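Local coordinates for protein EvdO1 (Micromonospora carbonacea, PDB 4XBZ) that probably acts as a metal-dependent oxygenase of the phytanoyl-CoA dioxygenase family, with a role in oxidative cyclization during orthosomycin biosynthesis, at residues A[102-107]-A[148-153]. Residues are numbered along the deposited sequence; the frame is centred on the assembly and turned at random.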
loop_
_atom_site.group_PDB
_atom_site.type_symbol
_atom_site.label_atom_id
_atom_site.label_comp_id
_atom_site.label_asym_id
_atom_site.label_seq_id
_atom_site.Cartn_x
_atom_site.Cartn_y
_atom_site.Cartn_z
ATOM N N GLY A 102 -36.954 -3.613 24.339
ATOM C CA GLY A 102 -36.341 -2.737 23.352
ATOM C C GLY A 102 -34.895 -3.076 23.016
ATOM O O GLY A 102 -34.345 -2.536 22.068
ATOM N N ALA A 103 -34.277 -3.960 23.796
ATOM C CA ALA A 103 -32.941 -4.461 23.472
ATOM C C ALA A 103 -32.922 -5.035 22.053
ATOM O O ALA A 103 -33.842 -5.743 21.657
ATOM C CB ALA A 103 -32.502 -5.522 24.485
ATOM N N ALA A 104 -31.892 -4.716 21.278
ATOM C CA ALA A 104 -31.793 -5.245 19.922
ATOM C C ALA A 104 -30.355 -5.639 19.596
ATOM O O ALA A 104 -29.428 -5.159 20.235
ATOM C CB ALA A 104 -32.305 -4.235 18.938
ATOM N N PRO A 105 -30.168 -6.549 18.623
ATOM C CA PRO A 105 -28.815 -6.875 18.154
ATOM C C PRO A 105 -28.367 -5.884 17.079
ATOM O O PRO A 105 -29.202 -5.456 16.284
ATOM C CB PRO A 105 -28.973 -8.279 17.569
ATOM C CG PRO A 105 -30.405 -8.287 17.051
ATOM C CD PRO A 105 -31.198 -7.381 17.967
ATOM N N VAL A 106 -27.082 -5.536 17.052
ATOM C CA VAL A 106 -26.582 -4.557 16.092
ATOM C C VAL A 106 -25.386 -5.089 15.299
ATOM O O VAL A 106 -25.001 -4.499 14.278
ATOM C CB VAL A 106 -26.180 -3.228 16.789
ATOM C CG1 VAL A 106 -27.427 -2.468 17.259
ATOM C CG2 VAL A 106 -25.249 -3.494 17.953
ATOM N N ARG A 107 -24.805 -6.195 15.766
ATOM C CA ARG A 107 -23.655 -6.779 15.088
ATOM C C ARG A 107 -23.520 -8.263 15.375
ATOM O O ARG A 107 -23.622 -8.707 16.521
ATOM C CB ARG A 107 -22.372 -6.040 15.490
ATOM C CG ARG A 107 -21.089 -6.491 14.792
ATOM C CD ARG A 107 -19.899 -5.680 15.317
ATOM N NE ARG A 107 -18.599 -6.280 15.001
ATOM C CZ ARG A 107 -17.590 -5.647 14.390
ATOM N NH1 ARG A 107 -17.728 -4.381 13.999
ATOM N NH2 ARG A 107 -16.442 -6.283 14.150
ATOM N N PHE A 148 -25.606 -3.768 11.340
ATOM C CA PHE A 148 -26.926 -3.341 10.873
ATOM C C PHE A 148 -27.546 -2.513 11.977
ATOM O O PHE A 148 -27.270 -2.745 13.152
ATOM C CB PHE A 148 -27.800 -4.549 10.537
ATOM C CG PHE A 148 -27.777 -5.607 11.606
ATOM C CD1 PHE A 148 -26.735 -6.529 11.667
ATOM C CD2 PHE A 148 -28.764 -5.647 12.579
ATOM C CE1 PHE A 148 -26.684 -7.488 12.676
ATOM C CE2 PHE A 148 -28.724 -6.599 13.585
ATOM C CZ PHE A 148 -27.680 -7.521 13.636
ATOM N N LYS A 149 -28.379 -1.540 11.636
ATOM C CA LYS A 149 -28.975 -0.772 12.714
ATOM C C LYS A 149 -30.439 -1.104 12.935
ATOM O O LYS A 149 -31.045 -1.884 12.199
ATOM C CB LYS A 149 -28.798 0.723 12.470
ATOM C CG LYS A 149 -29.061 1.164 11.074
ATOM C CD LYS A 149 -28.474 2.554 10.849
ATOM C CE LYS A 149 -27.025 2.612 11.299
ATOM N NZ LYS A 149 -26.341 3.833 10.823
ATOM N N THR A 150 -30.982 -0.508 13.988
ATOM C CA THR A 150 -32.346 -0.748 14.423
ATOM C C THR A 150 -33.292 0.275 13.794
ATOM O O THR A 150 -33.342 1.424 14.232
ATOM C CB THR A 150 -32.447 -0.681 15.958
ATOM O OG1 THR A 150 -31.861 0.539 16.427
ATOM C CG2 THR A 150 -31.696 -1.809 16.578
ATOM N N PRO A 151 -34.052 -0.145 12.772
ATOM C CA PRO A 151 -34.873 0.765 11.956
ATOM C C PRO A 151 -35.905 1.596 12.745
ATOM O O PRO A 151 -36.336 2.620 12.237
ATOM C CB PRO A 151 -35.575 -0.184 10.968
ATOM C CG PRO A 151 -35.490 -1.523 11.586
ATOM C CD PRO A 151 -34.212 -1.549 12.364
ATOM N N ALA A 152 -36.278 1.187 13.955
ATOM C CA ALA A 152 -37.171 2.002 14.780
ATOM C C ALA A 152 -36.442 3.239 15.285
ATOM O O ALA A 152 -37.048 4.138 15.873
ATOM C CB ALA A 152 -37.722 1.199 15.958
ATOM N N GLY A 153 -35.134 3.274 15.064
ATOM C CA GLY A 153 -34.334 4.406 15.475
ATOM C C GLY A 153 -32.980 3.968 15.983
ATOM O O GLY A 153 -32.892 3.151 16.892
#
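F148 lays its phenyl ring along the backbone of P105 and V106, and the trace through that side chain tells most of the contact. From CB, a chi1 of 47° lodges CG in the cleft between its own N and C, a rotation that swings the ring over the backbone of 105-107. CG and CD1 lie by V106 O, which sits 3.7 Å above the plane on one face, offset toward the rim. On the other flank CD2 leads to CE2, which approaches P105 O obliquely at 3.0 Å and has P105 CG at 4.2 Å. CE1 rests by the V106 carbonyl, and at the tip CZ comes within 3.8 Å of R107 N. I80 of helix 66-86 also touches F148.

V106 O also accepts F148 N at 3.1 Å, a nearly straight bond (165° at the hydrogen) with the donor tilted 31° from the carbonyl plane. It is the one hydrogen bond between 102-107 and 148-153, made where strand 139-147 has just ended beside strand 105-109. A classic bulge here pairs V106 and R107 with the single residue V93 of strand 92-94. Farther along, T150 CG2 presses on A104 CB at 3.4 Å, tighter than usual for two carbons. G153 N to T150 O closes the type I turn 150-153, and T150 OG1 adds a bond to G153 O (2.8 Å).

V106 O and F148 O, two acceptors 3.1 Å apart, cannot bond; one amide bond, a ring in van der Waals contact with main-chain carbonyls and a small methyl contact join the double-stranded beta-helix sheet to the loop leading to metal-binding strand 157-160.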